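Side-chain contacts in putative iron-regulated protein A (Parabacteroides distasonis ATCC 8503, PDB 4ECG), which is of unknown function but belongs to the imelysin-like family of putative metallopeptidases and binds several calcium ions: residues 38-43 and 207-212; 46-51 and 92-97; 86-91 and 107-112; 295-298 and 302-305. All coordinates share one frame; numbering follows the deposited sequence.

Contact 1: residues 38-43 and 207-212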
loop_
_atom_site.group_PDB
_atom_site.type_symbol
_atom_site.label_atom_id
_atom_site.label_comp_id
_atom_site.label_asym_id
_atom_site.label_seq_id
_atom_site.Cartn_x
_atom_site.Cartn_y
_atom_site.Cartn_z
ATOM N N THR A 38 -7.524 -7.839 -17.877
ATOM C CA THR A 38 -6.962 -6.488 -17.979
ATOM C C THR A 38 -6.438 -6.003 -16.616
ATOM O O THR A 38 -5.430 -5.297 -16.527
ATOM C CB THR A 38 -8.052 -5.505 -18.394
ATOM O OG1 THR A 38 -8.627 -5.894 -19.668
ATOM C CG2 THR A 38 -7.515 -4.087 -18.405
ATOM N N PHE A 39 -7.130 -6.372 -15.538
ATOM C CA PHE A 39 -6.623 -6.056 -14.208
ATOM C C PHE A 39 -5.215 -6.661 -14.008
ATOM O O PHE A 39 -4.294 -5.948 -13.629
ATOM C CB PHE A 39 -7.574 -6.525 -13.078
ATOM C CG PHE A 39 -6.906 -6.521 -11.738
ATOM C CD1 PHE A 39 -6.685 -5.329 -11.073
ATOM C CD2 PHE A 39 -6.409 -7.685 -11.204
ATOM C CE1 PHE A 39 -6.013 -5.302 -9.866
ATOM C CE2 PHE A 39 -5.736 -7.675 -10.000
ATOM C CZ PHE A 39 -5.529 -6.474 -9.340
ATOM N N VAL A 40 -5.070 -7.971 -14.269
ATOM C CA VAL A 40 -3.816 -8.695 -14.062
ATOM C C VAL A 40 -2.709 -8.151 -14.959
ATOM O O VAL A 40 -1.595 -7.990 -14.486
ATOM C CB VAL A 40 -3.950 -10.219 -14.274
ATOM C CG1 VAL A 40 -2.577 -10.905 -14.225
ATOM C CG2 VAL A 40 -4.903 -10.828 -13.242
ATOM N N ASP A 41 -3.011 -7.842 -16.229
ATOM C CA ASP A 41 -1.963 -7.488 -17.215
ATOM C C ASP A 41 -1.658 -5.983 -17.267
ATOM O O ASP A 41 -0.547 -5.586 -17.593
ATOM C CB ASP A 41 -2.332 -7.983 -18.626
ATOM C CG ASP A 41 -2.335 -9.540 -18.757
ATOM O OD1 ASP A 41 -1.580 -10.234 -18.030
ATOM O OD2 ASP A 41 -3.086 -10.062 -19.625
ATOM N N GLU A 42 -2.634 -5.151 -16.931
ATOM C CA GLU A 42 -2.466 -3.703 -17.010
ATOM C C GLU A 42 -2.438 -2.977 -15.638
ATOM O O GLU A 42 -2.071 -1.784 -15.599
ATOM C CB GLU A 42 -3.580 -3.119 -17.900
ATOM C CG GLU A 42 -3.653 -3.722 -19.320
ATOM C CD GLU A 42 -2.366 -3.523 -20.140
ATOM O OE1 GLU A 42 -1.712 -2.441 -20.056
ATOM O OE2 GLU A 42 -1.989 -4.437 -20.917
ATOM N N VAL A 43 -2.860 -3.643 -14.538
ATOM C CA VAL A 43 -2.774 -3.038 -13.194
ATOM C C VAL A 43 -1.753 -3.781 -12.284
ATOM O O VAL A 43 -0.712 -3.230 -11.983
ATOM C CB VAL A 43 -4.137 -2.821 -12.508
ATOM C CG1 VAL A 43 -3.905 -2.101 -11.190
ATOM C CG2 VAL A 43 -5.038 -1.957 -13.363
ATOM N N SER A 207 1.976 -19.600 -10.906
ATOM C CA SER A 207 1.724 -18.199 -11.190
ATOM C C SER A 207 0.373 -17.728 -10.652
ATOM O O SER A 207 -0.634 -18.350 -10.900
ATOM C CB SER A 207 1.789 -17.979 -12.700
ATOM O OG SER A 207 1.330 -16.685 -13.037
ATOM N N TYR A 208 0.355 -16.625 -9.915
ATOM C CA TYR A 208 -0.902 -16.138 -9.359
ATOM C C TYR A 208 -1.641 -15.458 -10.454
ATOM O O TYR A 208 -2.853 -15.528 -10.467
ATOM C CB TYR A 208 -0.720 -15.196 -8.146
ATOM C CG TYR A 208 -2.008 -15.013 -7.352
ATOM C CD1 TYR A 208 -2.397 -15.940 -6.415
ATOM C CD2 TYR A 208 -2.851 -13.915 -7.593
ATOM C CE1 TYR A 208 -3.592 -15.777 -5.713
ATOM C CE2 TYR A 208 -4.048 -13.734 -6.897
ATOM C CZ TYR A 208 -4.424 -14.674 -5.954
ATOM O OH TYR A 208 -5.637 -14.514 -5.264
ATOM N N ALA A 209 -0.912 -14.800 -11.370
ATOM C CA ALA A 209 -1.544 -14.100 -12.481
ATOM C C ALA A 209 -2.337 -15.095 -13.318
ATOM O O ALA A 209 -3.458 -14.794 -13.757
ATOM C CB ALA A 209 -0.520 -13.362 -13.363
ATOM N N GLU A 210 -1.752 -16.257 -13.559
ATOM C CA GLU A 210 -2.392 -17.254 -14.388
ATOM C C GLU A 210 -3.599 -17.848 -13.671
ATOM O O GLU A 210 -4.670 -17.991 -14.268
ATOM C CB GLU A 210 -1.399 -18.342 -14.808
ATOM C CG GLU A 210 -0.364 -17.895 -15.855
ATOM C CD GLU A 210 -0.972 -17.338 -17.169
ATOM O OE1 GLU A 210 -1.953 -17.944 -17.730
ATOM O OE2 GLU A 210 -0.448 -16.284 -17.645
ATOM N N ALA A 211 -3.460 -18.175 -12.389
ATOM C CA ALA A 211 -4.594 -18.712 -11.640
ATOM C C ALA A 211 -5.717 -17.691 -11.649
ATOM O O ALA A 211 -6.898 -18.060 -11.834
ATOM C CB ALA A 211 -4.204 -19.040 -10.227
HETATM N N MSE A 212 -5.385 -16.398 -11.493
HETATM C CA MSE A 212 -6.456 -15.396 -11.615
HETATM C C MSE A 212 -7.058 -15.320 -13.030
HETATM O O MSE A 212 -8.297 -15.237 -13.154
HETATM C CB MSE A 212 -6.079 -14.016 -11.088
HETATM C CG MSE A 212 -6.852 -13.625 -9.797
HETATM SE SE MSE A 212 -6.608 -11.811 -9.525
HETATM C CE MSE A 212 -8.444 -11.356 -9.421
#
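Val40 and Ala209 meet where two roughly antiparallel helices pack in this largely helical, imelysin-like fold. The segments 38-43 and 208-212 run at 149° to each other, their axes 9.9 Å apart at closest approach. The tight part lies at the crossing. With CG1 of Val40 anti to the backbone N (chi1 173°), the torsion sets this methyl against Ala209, Val40 CG1 lying 3.3 Å from Ala209 CB, closer than usual van der Waals contact. The backbones are nearest here, with Val40 CA and Ala209 CA 6.1 Å apart. The second methyl, Val40 CG2, lies more easily against the base of Met212, a selenomethionine, 4.0 Å from Met212 CB. Helix 225-233 carries this apolar layer onward, touching both Phe39 and Met212.

The other flank is loose and polar. Asp41 OD1 and Glu210 OE2 stay 6.2 Å apart, and Lys213 forms a salt bridge with the aspartate. Beyond the contact, Ser207 N-caps helix 208-214, its OG accepting from Glu210 N at 3.2 Å. On the buried side a Met-aromatic contact completes the interface: Met212 SE lies obliquely to the Phe39 ring, 4.3 Å from Phe39 CE2.

Contact 2: residues 46-51 and 92-97. With CA (calcium ion), chain F.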
loop_
_atom_site.group_PDB
_atom_site.type_symbol
_atom_site.label_atom_id
_atom_site.label_comp_id
_atom_site.label_asym_id
_atom_site.label_seq_id
_atom_site.Cartn_x
_atom_site.Cartn_y
_atom_site.Cartn_z
ATOM N N PRO A 46 2.134 -4.881 -14.009
ATOM C CA PRO A 46 2.975 -3.667 -14.227
ATOM C C PRO A 46 3.290 -2.864 -12.960
ATOM O O PRO A 46 4.377 -2.370 -12.821
ATOM C CB PRO A 46 2.152 -2.832 -15.192
ATOM C CG PRO A 46 1.230 -3.782 -15.851
ATOM C CD PRO A 46 0.917 -4.839 -14.824
ATOM N N THR A 47 2.379 -2.780 -12.004
ATOM C CA THR A 47 2.671 -2.071 -10.761
ATOM C C THR A 47 3.848 -2.764 -10.071
ATOM O O THR A 47 4.772 -2.132 -9.593
ATOM C CB THR A 47 1.448 -2.009 -9.837
ATOM O OG1 THR A 47 0.362 -1.258 -10.432
ATOM C CG2 THR A 47 1.806 -1.408 -8.505
ATOM N N TYR A 48 3.823 -4.077 -10.057
ATOM C CA TYR A 48 4.823 -4.849 -9.353
ATOM C C TYR A 48 6.130 -4.817 -10.130
ATOM O O TYR A 48 7.187 -4.785 -9.556
ATOM C CB TYR A 48 4.319 -6.283 -9.191
ATOM C CG TYR A 48 3.238 -6.501 -8.136
ATOM C CD1 TYR A 48 3.232 -5.799 -6.957
ATOM C CD2 TYR A 48 2.276 -7.463 -8.291
ATOM C CE1 TYR A 48 2.261 -6.014 -5.969
ATOM C CE2 TYR A 48 1.286 -7.687 -7.308
ATOM C CZ TYR A 48 1.303 -6.975 -6.132
ATOM O OH TYR A 48 0.354 -7.168 -5.146
ATOM N N LYS A 49 6.069 -4.836 -11.447
ATOM C CA LYS A 49 7.279 -4.729 -12.272
ATOM C C LYS A 49 7.963 -3.384 -12.045
ATOM O O LYS A 49 9.170 -3.295 -12.003
ATOM C CB LYS A 49 6.909 -4.939 -13.763
ATOM C CG LYS A 49 7.923 -4.537 -14.836
ATOM C CD LYS A 49 9.049 -5.551 -15.038
ATOM C CE LYS A 49 9.875 -5.282 -16.319
ATOM N NZ LYS A 49 9.113 -5.473 -17.608
ATOM N N ASP A 50 7.177 -2.333 -11.931
ATOM C CA ASP A 50 7.702 -0.984 -11.719
ATOM C C ASP A 50 8.311 -0.988 -10.326
ATOM O O ASP A 50 9.372 -0.406 -10.111
ATOM C CB ASP A 50 6.561 0.050 -11.817
ATOM C CG ASP A 50 6.994 1.521 -11.553
ATOM O OD1 ASP A 50 8.062 1.969 -12.053
ATOM O OD2 ASP A 50 6.206 2.256 -10.872
HETATM N N MSE A 51 7.633 -1.626 -9.376
HETATM C CA MSE A 51 8.206 -1.792 -8.036
HETATM C C MSE A 51 9.590 -2.526 -8.089
HETATM O O MSE A 51 10.540 -2.071 -7.459
HETATM C CB MSE A 51 7.253 -2.527 -7.109
HETATM C CG MSE A 51 7.605 -2.332 -5.610
HETATM SE SE MSE A 51 6.420 -3.352 -4.509
HETATM C CE MSE A 51 7.521 -3.139 -2.886
ATOM N N GLU A 92 -1.841 -1.448 -2.812
ATOM C CA GLU A 92 -2.555 -1.903 -1.629
ATOM C C GLU A 92 -4.023 -2.225 -1.877
ATOM O O GLU A 92 -4.679 -2.781 -0.968
ATOM C CB GLU A 92 -2.368 -0.961 -0.436
ATOM C CG GLU A 92 -0.950 -1.063 0.160
ATOM C CD GLU A 92 -0.793 -0.541 1.595
ATOM O OE1 GLU A 92 -1.751 -0.632 2.400
ATOM O OE2 GLU A 92 0.337 -0.076 1.917
ATOM N N ALA A 93 -4.537 -1.929 -3.079
ATOM C CA ALA A 93 -5.915 -2.355 -3.428
ATOM C C ALA A 93 -5.927 -3.827 -3.830
ATOM O O ALA A 93 -7.000 -4.409 -3.984
ATOM C CB ALA A 93 -6.522 -1.493 -4.541
ATOM N N PHE A 94 -4.731 -4.417 -3.988
ATOM C CA PHE A 94 -4.607 -5.818 -4.302
ATOM C C PHE A 94 -3.500 -6.554 -3.506
ATOM O O PHE A 94 -2.519 -7.076 -4.052
ATOM C CB PHE A 94 -4.458 -6.019 -5.814
ATOM C CG PHE A 94 -3.509 -5.082 -6.489
ATOM C CD1 PHE A 94 -3.929 -3.851 -6.922
ATOM C CD2 PHE A 94 -2.210 -5.455 -6.743
ATOM C CE1 PHE A 94 -3.057 -3.001 -7.620
ATOM C CE2 PHE A 94 -1.354 -4.626 -7.404
ATOM C CZ PHE A 94 -1.773 -3.392 -7.855
ATOM N N LEU A 95 -3.708 -6.612 -2.196
ATOM C CA LEU A 95 -2.805 -7.316 -1.294
ATOM C C LEU A 95 -3.158 -8.793 -1.262
ATOM O O LEU A 95 -2.431 -9.598 -0.649
ATOM C CB LEU A 95 -2.896 -6.751 0.120
ATOM C CG LEU A 95 -2.162 -5.438 0.310
ATOM C CD1 LEU A 95 -2.679 -4.832 1.607
ATOM C CD2 LEU A 95 -0.642 -5.695 0.295
ATOM N N PHE A 96 -4.262 -9.163 -1.902
ATOM C CA PHE A 96 -4.570 -10.592 -2.061
ATOM C C PHE A 96 -3.521 -11.255 -2.905
ATOM O O PHE A 96 -2.790 -10.585 -3.603
ATOM C CB PHE A 96 -5.955 -10.852 -2.631
ATOM C CG PHE A 96 -6.272 -10.089 -3.857
ATOM C CD1 PHE A 96 -5.903 -10.555 -5.090
ATOM C CD2 PHE A 96 -6.989 -8.890 -3.783
ATOM C CE1 PHE A 96 -6.262 -9.868 -6.253
ATOM C CE2 PHE A 96 -7.320 -8.173 -4.930
ATOM C CZ PHE A 96 -6.970 -8.671 -6.173
ATOM N N GLY A 97 -3.459 -12.580 -2.848
ATOM C CA GLY A 97 -2.493 -13.293 -3.657
ATOM C C GLY A 97 -1.147 -13.312 -2.972
ATOM O O GLY A 97 -1.063 -13.604 -1.803
HETATM CA CA CA F . 1.545 0.471 4.324
HETATM O O HOH W 1 -0.314 -9.768 -4.057
#
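Tyr48 and Phe94 form the aromatic heart of this contact, an offset edge-to-face pair in which the edge of the phenylalanine turns toward the face of the tyrosine. The ring planes stand at 75° and the centroids are 5.5 Å apart. CE2 and CD2 of Phe94 do the touching; CE2 lies over one face of the tyrosine ring, 3.8 Å from Tyr48 CZ. The phenylalanine reaches this place with CG between its backbone N and carbonyl carbon (chi1 44°), which swings the ring from the loop toward helix 29-68.

Apolar packing extends the pair along the helix. Thr47, one residue earlier, approaches the far end of the Phe94 ring, where Thr47 CB lies 4.0 Å from Phe94 CZ. Its hydroxyl sits at the ring edge, near the ring plane, while being hydrogen-bonded to the carbonyl of Val43 within its own helix.

A water provides a polar link. It lies 2.9 Å from Tyr48 OH and donates to Phe96 O, thereby tying the phenol to the irregular loop.

Metal coordination begins at the other end of the loop, where Glu92 OE2 binds a calcium ion at 2.7 Å; Asp109 supplies another ligand.

The loop 92-97, which follows helix 71-89, is thus wedged between helices. Tyr48 also packs on helix 171-196 and meets the ring of Trp195, Ala93 rests on helix 239-259, and Phe94 meets Phe39 edge-to-face, more than two turns earlier on helix 29-68.

Contact 3: residues 86-91 and 107-112; sequences VPWEQS and SLDSWP. With CA (calcium ion), chain F; CA (calcium ion), chain K.
At a calcium site between helices 71-89 and 104-109, Trp88 and Asp109 share a hydrogen bond that bears directly on a metal ligand. Trp88 CG lies anti to the backbone N (chi1 166°), which carries the indole to Asp109. Asp109 OD2 binds the calcium ion at 2.5 Å and also accepts from Trp88 NE1 at 3.0 Å. That bond is nearly straight (173°) and lies in the plane of the indole, yet it meets the carboxylate from above its plane, 63° out of it. The tryptophan is a second-shell residue that positions a first-shell oxygen. The other carboxylate oxygen, OD1, is held by a salt bridge with Arg85, fixing the group at both ends.

The indole is also packed on one face: Leu108 CD1 lies over its six-membered ring in a CH-pi contact, with Leu108 CD1 3.8 Å from Trp88 CZ3. Glu89 adds to the acidic surroundings, its OE2 standing 3.6 Å from Asp109 OD2 and 3.3 Å from the calcium, too far for a normal bond in this model; Glu277 lies beside Asp109, and Glu92 supplies the other bound carboxylate. Farther along, a separate calcium ion is held by Trp111 O at 2.3 Å and three waters.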
loop_
_atom_site.group_PDB
_atom_site.type_symbol
_atom_site.label_atom_id
_atom_site.label_comp_id
_atom_site.label_asym_id
_atom_site.label_seq_id
_atom_site.Cartn_x
_atom_site.Cartn_y
_atom_site.Cartn_z
ATOM N N VAL A 86 6.093 4.557 -4.105
ATOM C CA VAL A 86 4.911 4.943 -4.901
ATOM C C VAL A 86 4.212 3.675 -5.366
ATOM O O VAL A 86 3.068 3.452 -4.994
ATOM C CB VAL A 86 5.206 5.967 -6.008
ATOM C CG1 VAL A 86 3.964 6.227 -6.891
ATOM C CG2 VAL A 86 5.729 7.292 -5.398
ATOM N N PRO A 87 4.913 2.792 -6.077
ATOM C CA PRO A 87 4.177 1.639 -6.616
ATOM C C PRO A 87 3.744 0.649 -5.564
ATOM O O PRO A 87 2.719 -0.003 -5.717
ATOM C CB PRO A 87 5.151 1.007 -7.630
ATOM C CG PRO A 87 6.464 1.545 -7.269
ATOM C CD PRO A 87 6.223 2.924 -6.688
ATOM N N TRP A 88 4.500 0.559 -4.488
ATOM C CA TRP A 88 4.108 -0.316 -3.424
ATOM C C TRP A 88 2.800 0.179 -2.826
ATOM O O TRP A 88 1.905 -0.608 -2.573
ATOM C CB TRP A 88 5.192 -0.412 -2.351
ATOM C CG TRP A 88 4.710 -1.030 -1.065
ATOM C CD1 TRP A 88 4.605 -0.411 0.148
ATOM C CD2 TRP A 88 4.242 -2.394 -0.834
ATOM N NE1 TRP A 88 4.127 -1.255 1.078
ATOM C CE2 TRP A 88 3.891 -2.464 0.557
ATOM C CE3 TRP A 88 4.095 -3.511 -1.616
ATOM C CZ2 TRP A 88 3.378 -3.599 1.137
ATOM C CZ3 TRP A 88 3.581 -4.673 -1.029
ATOM C CH2 TRP A 88 3.225 -4.709 0.313
ATOM N N GLU A 89 2.672 1.470 -2.579
ATOM C CA GLU A 89 1.458 1.950 -1.955
ATOM C C GLU A 89 0.308 1.956 -2.975
ATOM O O GLU A 89 -0.846 1.784 -2.601
ATOM C CB GLU A 89 1.658 3.347 -1.367
ATOM C CG GLU A 89 2.532 3.443 -0.157
ATOM C CD GLU A 89 2.005 2.679 1.042
ATOM O OE1 GLU A 89 1.000 3.060 1.654
ATOM O OE2 GLU A 89 2.626 1.686 1.396
ATOM N N GLN A 90 0.644 2.142 -4.256
ATOM C CA GLN A 90 -0.300 2.006 -5.356
ATOM C C GLN A 90 -0.733 0.563 -5.582
ATOM O O GLN A 90 -1.520 0.287 -6.497
ATOM C CB GLN A 90 0.245 2.649 -6.647
ATOM C CG GLN A 90 0.317 4.170 -6.513
ATOM C CD GLN A 90 0.585 4.915 -7.803
ATOM O OE1 GLN A 90 0.889 4.337 -8.815
ATOM N NE2 GLN A 90 0.493 6.219 -7.739
ATOM N N SER A 91 -0.295 -0.356 -4.711
ATOM C CA SER A 91 -0.637 -1.765 -4.880
ATOM C C SER A 91 -1.457 -2.308 -3.745
ATOM O O SER A 91 -1.775 -3.499 -3.732
ATOM C CB SER A 91 0.630 -2.604 -5.047
ATOM O OG SER A 91 1.200 -2.909 -3.802
ATOM N N SER A 107 6.322 -8.377 5.942
ATOM C CA SER A 107 7.766 -8.488 5.845
ATOM C C SER A 107 8.361 -7.178 5.319
ATOM O O SER A 107 9.393 -6.739 5.776
ATOM C CB SER A 107 8.168 -9.669 4.971
ATOM O OG SER A 107 9.579 -9.870 5.018
ATOM N N LEU A 108 7.675 -6.562 4.375
ATOM C CA LEU A 108 8.131 -5.360 3.676
ATOM C C LEU A 108 7.830 -4.083 4.444
ATOM O O LEU A 108 8.492 -3.093 4.211
ATOM C CB LEU A 108 7.399 -5.252 2.332
ATOM C CG LEU A 108 8.042 -5.934 1.126
ATOM C CD1 LEU A 108 7.003 -6.073 0.041
ATOM C CD2 LEU A 108 9.281 -5.123 0.671
ATOM N N ASP A 109 6.815 -4.071 5.333
ATOM C CA ASP A 109 6.222 -2.790 5.683
ATOM C C ASP A 109 5.499 -2.799 7.021
ATOM O O ASP A 109 4.435 -2.198 7.168
ATOM C CB ASP A 109 5.288 -2.360 4.533
ATOM C CG ASP A 109 4.970 -0.832 4.504
ATOM O OD1 ASP A 109 5.788 0.015 4.948
ATOM O OD2 ASP A 109 3.875 -0.490 3.966
ATOM N N SER A 110 6.123 -3.398 8.028
ATOM C CA SER A 110 5.533 -3.368 9.352
ATOM C C SER A 110 5.617 -1.982 9.996
ATOM O O SER A 110 6.631 -1.272 9.894
ATOM C CB SER A 110 6.154 -4.444 10.265
ATOM O OG SER A 110 5.904 -5.751 9.758
ATOM N N TRP A 111 4.531 -1.627 10.677
ATOM C CA TRP A 111 4.438 -0.437 11.506
ATOM C C TRP A 111 3.501 -0.709 12.679
ATOM O O TRP A 111 2.465 -1.397 12.524
ATOM C CB TRP A 111 3.894 0.715 10.657
ATOM C CG TRP A 111 3.885 2.023 11.382
ATOM C CD1 TRP A 111 2.803 2.665 11.963
ATOM C CD2 TRP A 111 5.036 2.874 11.683
ATOM N NE1 TRP A 111 3.201 3.816 12.605
ATOM C CE2 TRP A 111 4.527 3.990 12.479
ATOM C CE3 TRP A 111 6.398 2.779 11.458
ATOM C CZ2 TRP A 111 5.359 4.981 12.956
ATOM C CZ3 TRP A 111 7.232 3.783 11.932
ATOM C CH2 TRP A 111 6.725 4.866 12.656
ATOM N N PRO A 112 3.856 -0.222 13.882
ATOM C CA PRO A 112 5.128 0.431 14.256
ATOM C C PRO A 112 6.285 -0.565 14.422
ATOM O O PRO A 112 6.102 -1.778 14.268
ATOM C CB PRO A 112 4.806 1.086 15.613
ATOM C CG PRO A 112 3.762 0.203 16.181
ATOM C CD PRO A 112 2.940 -0.309 15.028
HETATM CA CA CA F . 1.545 0.471 4.324
HETATM CA CA CA K . 0.426 -2.507 12.300
HETATM O O HOH W 2 2.301 -3.956 11.936
HETATM O O HOH W 3 -0.443 -0.978 14.003
HETATM O O HOH W 4 1.051 -1.840 10.023
#

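Contact 4: residues 295-298 and 302-305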
loop_
_atom_site.group_PDB
_atom_site.type_symbol
_atom_site.label_atom_id
_atom_site.label_comp_id
_atom_site.label_asym_id
_atom_site.label_seq_id
_atom_site.Cartn_x
_atom_site.Cartn_y
_atom_site.Cartn_z
ATOM N N ILE A 295 -6.944 2.051 -5.876
ATOM C CA ILE A 295 -8.362 1.734 -6.163
ATOM C C ILE A 295 -8.767 2.217 -7.572
ATOM O O ILE A 295 -9.464 1.535 -8.331
ATOM C CB ILE A 295 -9.320 2.380 -5.126
ATOM C CG1 ILE A 295 -9.072 1.842 -3.713
ATOM C CG2 ILE A 295 -10.751 2.156 -5.529
ATOM C CD1 ILE A 295 -9.876 2.535 -2.633
ATOM N N LYS A 296 -8.317 3.420 -7.873
ATOM C CA LYS A 296 -8.655 4.146 -9.068
ATOM C C LYS A 296 -8.139 3.419 -10.278
ATOM O O LYS A 296 -8.860 3.223 -11.239
ATOM C CB LYS A 296 -8.089 5.571 -9.002
ATOM C CG LYS A 296 -8.591 6.487 -10.101
ATOM C CD LYS A 296 -8.120 7.928 -9.917
ATOM C CE LYS A 296 -8.579 8.829 -11.037
ATOM N NZ LYS A 296 -7.960 10.179 -10.951
ATOM N N ASN A 297 -6.899 2.991 -10.204
ATOM C CA ASN A 297 -6.275 2.183 -11.253
ATOM C C ASN A 297 -7.033 0.925 -11.472
ATOM O O ASN A 297 -7.246 0.531 -12.617
ATOM C CB ASN A 297 -4.836 1.822 -10.828
ATOM C CG ASN A 297 -3.880 3.018 -10.873
ATOM O OD1 ASN A 297 -4.214 4.141 -11.376
ATOM N ND2 ASN A 297 -2.668 2.787 -10.353
ATOM N N ALA A 298 -7.392 0.267 -10.357
ATOM C CA ALA A 298 -8.146 -0.992 -10.381
ATOM C C ALA A 298 -9.504 -0.825 -11.074
ATOM O O ALA A 298 -9.909 -1.716 -11.811
ATOM C CB ALA A 298 -8.394 -1.538 -8.958
ATOM N N GLY A 302 -6.336 0.460 -15.627
ATOM C CA GLY A 302 -4.951 0.741 -16.034
ATOM C C GLY A 302 -4.261 1.671 -15.041
ATOM O O GLY A 302 -4.923 2.378 -14.294
ATOM N N ARG A 303 -2.942 1.669 -14.983
ATOM C CA ARG A 303 -2.258 2.673 -14.126
ATOM C C ARG A 303 -2.529 4.130 -14.592
ATOM O O ARG A 303 -2.476 4.441 -15.786
ATOM C CB ARG A 303 -0.769 2.430 -14.090
ATOM C CG ARG A 303 -0.343 1.027 -13.697
ATOM C CD ARG A 303 1.142 1.060 -13.391
ATOM N NE ARG A 303 1.374 1.826 -12.147
ATOM C CZ ARG A 303 2.544 1.989 -11.527
ATOM N NH1 ARG A 303 3.634 1.443 -11.994
ATOM N NH2 ARG A 303 2.620 2.701 -10.419
ATOM N N ASP A 304 -2.883 4.996 -13.646
ATOM C CA ASP A 304 -3.074 6.420 -13.914
ATOM C C ASP A 304 -4.250 6.691 -14.879
ATOM O O ASP A 304 -4.403 7.794 -15.363
ATOM C CB ASP A 304 -1.768 7.067 -14.441
ATOM C CG ASP A 304 -0.666 7.240 -13.324
ATOM O OD1 ASP A 304 -0.999 7.262 -12.096
ATOM O OD2 ASP A 304 0.538 7.400 -13.688
ATOM N N LEU A 305 -5.099 5.694 -15.110
ATOM C CA LEU A 305 -6.298 5.932 -15.895
ATOM C C LEU A 305 -7.413 6.579 -15.052
ATOM O O LEU A 305 -7.466 6.460 -13.834
ATOM C CB LEU A 305 -6.800 4.637 -16.534
ATOM C CG LEU A 305 -5.871 3.914 -17.512
ATOM C CD1 LEU A 305 -6.634 2.834 -18.307
ATOM C CD2 LEU A 305 -5.175 4.913 -18.447
HETATM O O HOH W 5 -5.737 6.321 -11.723
#
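Asn297 meets the backbone of Asp304 because its CG lies anti to the carbonyl carbon and beside the backbone N (chi1 -72°), a torsion that lays the amide alongside the chain emerging from helix 284-300. OD1 then faces the type II beta turn formed by Gly302 to Leu305. It accepts from Asp304 N at 2.8 Å, with an N-H...O angle of 148°, although the donor stands 53° above the plane of the side-chain carbonyl.

A second partner grips the same oxygen. A water donates to Asn297 OD1 at 2.7 Å and to Leu305 O at 2.7 Å, bridging the asparagine to the last residue of the turn. The turn's own bond, from Leu305 N to Gly302 O, is weak at 3.4 Å, and the asparagine and water hold the turn from outside.

The backbone adds its own anchor. Gly302 N reaches back to Asn297 O at 3.1 Å, in the carbonyl plane, spanning five residues rather than the four of a regular alpha-helical bond. Alongside, Lys296 is fully extended, its aliphatic chain passing the turn with CE 3.8 Å from Leu305 O, and carries its ammonium group to a salt bridge with Asp335.

The Arg303 guanidinium forms a salt bridge with Asp50 and a hydrogen bond with Gln90, and so joins helix 29-68 and the loop after helix 71-89. One amide oxygen of a helix residue, shared by a peptide N-H and a water, thus fixes the turn by polar bonds.

In the fold
The four contacts form a connected network through the helical body. Contacts 1 and 2 follow each other along helix 29-68, their centres 10 Å apart, and touch where Phe39 CZ meets Phe94 CB at 3.7 Å. Contacts 2 and 3, also 10 Å apart, converge on one calcium ion, contributing Glu92 and Asp109; OE2 of Glu92 and OD2 of Asp109 are 4.1 Å apart. Contact 4 touches all three others: Val43 CG2 of contact 1 lies 3.4 Å from Asn297 O, Arg303 NH1 forms a salt bridge of 2.9 Å with Asp50 OD2 of contact 2, and its NH2 probably bonds Gln90 OE1 of contact 3. Contacts 1 and 3 do not touch, their centres about 20 Å apart.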